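Local coordinates for bifunctional GH43-CE protein (Bacteroides eggerthii, PDB 6MLY) that probably cleaves xylose-containing glycosidic bonds of xylan as a family 43 glycoside hydrolase, with a predicted carbohydrate esterase domain in the same chain, at residues Cys99-Leu109 against His142-Glu150. Sequence-based numbering, arbitrary orientation.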
# COMPACT_ATOMS: atom_id res chain seq x y z
N CYS A 99 -30.19 -9.66 3.47
CA CYS A 99 -30.80 -10.90 3.93
C CYS A 99 -31.15 -11.73 2.69
O CYS A 99 -31.89 -11.26 1.83
CB CYS A 99 -32.04 -10.59 4.76
SG CYS A 99 -32.69 -12.02 5.65
N LEU A 100 -30.58 -12.94 2.59
CA LEU A 100 -30.79 -13.83 1.44
C LEU A 100 -31.54 -15.10 1.89
O LEU A 100 -31.06 -15.81 2.78
CB LEU A 100 -29.44 -14.18 0.81
CG LEU A 100 -29.47 -15.20 -0.32
CD1 LEU A 100 -30.32 -14.72 -1.48
CD2 LEU A 100 -28.07 -15.55 -0.78
N ARG A 101 -32.68 -15.38 1.25
CA ARG A 101 -33.54 -16.54 1.56
C ARG A 101 -33.99 -17.23 0.26
O ARG A 101 -33.95 -16.62 -0.81
CB ARG A 101 -34.80 -16.13 2.32
CG ARG A 101 -34.54 -15.45 3.65
CD ARG A 101 -33.83 -16.35 4.64
NE ARG A 101 -33.88 -15.77 5.99
CZ ARG A 101 -33.08 -16.16 7.06
NH1 ARG A 101 -32.15 -17.13 6.98
NH2 ARG A 101 -33.45 -15.74 8.24
N TYR A 102 -34.43 -18.48 0.40
CA TYR A 102 -35.05 -19.27 -0.66
C TYR A 102 -36.25 -20.01 -0.09
O TYR A 102 -36.09 -20.83 0.81
CB TYR A 102 -34.10 -20.31 -1.22
CG TYR A 102 -34.71 -21.30 -2.18
CD1 TYR A 102 -35.14 -22.55 -1.75
CD2 TYR A 102 -34.83 -21.00 -3.53
CE1 TYR A 102 -35.68 -23.47 -2.64
CE2 TYR A 102 -35.38 -21.91 -4.42
CZ TYR A 102 -35.80 -23.15 -3.98
OH TYR A 102 -36.32 -24.03 -4.88
N HIS A 103 -37.43 -19.73 -0.65
CA HIS A 103 -38.69 -20.25 -0.13
C HIS A 103 -39.60 -20.64 -1.30
O HIS A 103 -39.90 -19.82 -2.15
CB HIS A 103 -39.36 -19.21 0.77
CG HIS A 103 -40.65 -19.67 1.35
ND1 HIS A 103 -41.85 -19.50 0.69
CD2 HIS A 103 -40.93 -20.32 2.49
CE1 HIS A 103 -42.82 -20.00 1.42
NE2 HIS A 103 -42.28 -20.52 2.52
N GLU A 104 -40.02 -21.92 -1.32
CA GLU A 104 -41.01 -22.47 -2.25
C GLU A 104 -40.77 -21.94 -3.67
O GLU A 104 -41.68 -21.40 -4.32
CB GLU A 104 -42.43 -22.21 -1.74
CG GLU A 104 -42.92 -23.31 -0.82
CD GLU A 104 -44.35 -23.16 -0.34
OE1 GLU A 104 -44.60 -22.19 0.41
OE2 GLU A 104 -45.21 -24.00 -0.72
N GLY A 105 -39.52 -22.09 -4.13
CA GLY A 105 -39.13 -21.90 -5.53
C GLY A 105 -38.66 -20.49 -5.85
O GLY A 105 -38.27 -20.23 -6.99
N VAL A 106 -38.70 -19.57 -4.88
CA VAL A 106 -38.36 -18.17 -5.15
C VAL A 106 -37.25 -17.71 -4.19
O VAL A 106 -37.35 -17.90 -2.97
CB VAL A 106 -39.60 -17.26 -5.06
CG1 VAL A 106 -39.22 -15.78 -5.10
CG2 VAL A 106 -40.60 -17.58 -6.15
N TYR A 107 -36.20 -17.11 -4.76
CA TYR A 107 -35.13 -16.48 -4.00
C TYR A 107 -35.59 -15.09 -3.54
O TYR A 107 -36.17 -14.34 -4.32
CB TYR A 107 -33.85 -16.38 -4.85
CG TYR A 107 -33.21 -17.71 -5.15
CD1 TYR A 107 -33.46 -18.37 -6.34
CD2 TYR A 107 -32.37 -18.32 -4.22
CE1 TYR A 107 -32.89 -19.61 -6.61
CE2 TYR A 107 -31.80 -19.56 -4.48
CZ TYR A 107 -32.06 -20.20 -5.68
OH TYR A 107 -31.50 -21.42 -5.95
N TYR A 108 -35.32 -14.78 -2.28
CA TYR A 108 -35.71 -13.52 -1.66
C TYR A 108 -34.47 -12.83 -1.08
O TYR A 108 -33.78 -13.40 -0.22
CB TYR A 108 -36.75 -13.76 -0.56
CG TYR A 108 -38.09 -14.24 -1.07
CD1 TYR A 108 -38.37 -15.59 -1.19
CD2 TYR A 108 -39.07 -13.33 -1.44
CE1 TYR A 108 -39.60 -16.03 -1.66
CE2 TYR A 108 -40.30 -13.76 -1.91
CZ TYR A 108 -40.57 -15.11 -2.02
OH TYR A 108 -41.78 -15.53 -2.49
N LEU A 109 -34.22 -11.60 -1.56
CA LEU A 109 -33.05 -10.80 -1.21
C LEU A 109 -33.50 -9.41 -0.73
O LEU A 109 -34.24 -8.72 -1.44
CB LEU A 109 -32.15 -10.69 -2.44
CG LEU A 109 -30.65 -10.73 -2.15
CD1 LEU A 109 -29.85 -10.48 -3.41
CD2 LEU A 109 -30.29 -9.73 -1.06
N HIS A 142 -32.50 -1.84 10.69
CA HIS A 142 -31.07 -2.01 10.88
C HIS A 142 -30.74 -3.50 11.05
O HIS A 142 -31.14 -4.12 12.03
CB HIS A 142 -30.60 -1.14 12.07
CG HIS A 142 -29.13 -1.05 12.26
ND1 HIS A 142 -28.33 -0.21 11.50
CD2 HIS A 142 -28.30 -1.65 13.14
CE1 HIS A 142 -27.08 -0.32 11.89
NE2 HIS A 142 -27.03 -1.20 12.90
N ASP A 143 -29.99 -4.04 10.08
CA ASP A 143 -29.50 -5.42 10.09
C ASP A 143 -30.68 -6.38 10.28
O ASP A 143 -30.63 -7.27 11.13
CB ASP A 143 -28.48 -5.65 11.21
CG ASP A 143 -27.38 -4.61 11.26
OD1 ASP A 143 -27.59 -3.51 10.71
OD2 ASP A 143 -26.33 -4.91 11.86
N HIS A 144 -31.73 -6.16 9.49
CA HIS A 144 -32.95 -6.94 9.57
C HIS A 144 -32.69 -8.34 9.00
O HIS A 144 -31.92 -8.50 8.06
CB HIS A 144 -34.09 -6.23 8.83
CG HIS A 144 -33.89 -6.09 7.35
ND1 HIS A 144 -33.64 -4.87 6.75
CD2 HIS A 144 -33.90 -7.01 6.36
CE1 HIS A 144 -33.51 -5.05 5.45
NE2 HIS A 144 -33.66 -6.35 5.19
N SER A 145 -33.35 -9.34 9.58
CA SER A 145 -33.30 -10.72 9.12
C SER A 145 -34.73 -11.26 9.00
O SER A 145 -35.25 -11.83 9.94
CB SER A 145 -32.46 -11.56 10.04
OG SER A 145 -32.62 -12.94 9.78
N PHE A 146 -35.35 -11.04 7.83
CA PHE A 146 -36.70 -11.53 7.53
C PHE A 146 -36.65 -13.06 7.39
O PHE A 146 -35.59 -13.63 7.09
CB PHE A 146 -37.27 -10.85 6.28
CG PHE A 146 -36.71 -11.33 4.97
CD1 PHE A 146 -37.29 -12.39 4.29
CD2 PHE A 146 -35.60 -10.71 4.39
CE1 PHE A 146 -36.77 -12.83 3.08
CE2 PHE A 146 -35.09 -11.15 3.18
CZ PHE A 146 -35.68 -12.21 2.52
N PHE A 147 -37.82 -13.70 7.60
CA PHE A 147 -37.93 -15.15 7.76
C PHE A 147 -39.36 -15.61 7.44
O PHE A 147 -40.33 -15.02 7.93
CB PHE A 147 -37.57 -15.54 9.19
CG PHE A 147 -37.47 -17.03 9.43
CD1 PHE A 147 -38.58 -17.77 9.80
CD2 PHE A 147 -36.25 -17.69 9.29
CE1 PHE A 147 -38.48 -19.13 10.02
CE2 PHE A 147 -36.16 -19.05 9.52
CZ PHE A 147 -37.27 -19.77 9.88
N PHE A 148 -39.47 -16.68 6.64
CA PHE A 148 -40.74 -17.37 6.34
C PHE A 148 -40.96 -18.49 7.36
O PHE A 148 -40.21 -19.46 7.38
CB PHE A 148 -40.73 -17.97 4.94
CG PHE A 148 -40.42 -16.98 3.84
CD1 PHE A 148 -41.44 -16.26 3.24
CD2 PHE A 148 -39.12 -16.77 3.42
CE1 PHE A 148 -41.16 -15.35 2.23
CE2 PHE A 148 -38.84 -15.86 2.41
CZ PHE A 148 -39.86 -15.15 1.82
N ASP A 149 -42.01 -18.36 8.17
CA ASP A 149 -42.36 -19.35 9.20
C ASP A 149 -43.41 -20.32 8.63
O ASP A 149 -44.13 -20.01 7.68
CB ASP A 149 -42.86 -18.68 10.48
CG ASP A 149 -42.65 -19.52 11.73
OD1 ASP A 149 -41.66 -20.28 11.77
OD2 ASP A 149 -43.49 -19.41 12.65
N GLU A 150 -43.49 -21.49 9.26
CA GLU A 150 -44.41 -22.55 8.85
C GLU A 150 -45.81 -22.30 9.43
O GLU A 150 -46.73 -23.05 9.14
CB GLU A 150 -43.89 -23.94 9.22
CG GLU A 150 -42.72 -23.95 10.19
CD GLU A 150 -42.17 -25.33 10.51
OE1 GLU A 150 -42.96 -26.17 11.00
OE2 GLU A 150 -40.97 -25.56 10.28
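Arg-101 clasps the backbone carbonyl of Phe-146 side-on, both its bonds ending on one oxygen. NE lies 3.0 Å from Phe-146 O with an N-H...O angle of 160°, in the carbonyl plane; NH2, at 3.2 Å, is more bent and tilted from that plane. With CG anti to the carbonyl carbon, its methylene lies against the Phe-146 ring (Arg-101 CG to Phe-146 CE1 3.5 Å); the bend at chi2 carries the guanidinium back to the carbonyl. NH2 has a further acceptor in Leu-204 O, Phe-205 makes a cation-pi contact, and the CD2 edge of Phe-147 stands over one guanidinium face.

The tightly packed part centres on the buried Phe-146 ring. Cys-99 SG meets it obliquely, 4.0 Å from the centroid, and Tyr-108 CB approaches Phe-146 CZ at 3.6 Å. The more solvent-exposed side is the hairpin end, where partly exposed His-103, Tyr-108 and Phe-148 still pack closely. There the His-103 and Phe-148 rings form an offset stack, centroids 4.4 Å apart and planes at 20°, while Phe-148 sends its CZ edge over the centre of the Tyr-108 face, 3.4 Å from Tyr-108 CD1.

Strands 99-103 and 145-148 run nearly parallel (11°), but their axes stay 7.1 Å apart and no backbone hydrogen bond joins them: side chains bridge the separate antiparallel sheets, consistent with neighbouring blades of the family 43 five-bladed beta-propeller. A leucine in place of Arg-101 would probably leave Phe-146 O without both donors and Leu-204 O without its guanidinium partner. Asp-143, just before strand 145-148, is predicted to tune the catalytic acid and does not touch the hairpin. The chemistry thus implies an interface held by aromatic and sulfur-aromatic packing, with one cationic group supplying the polar link.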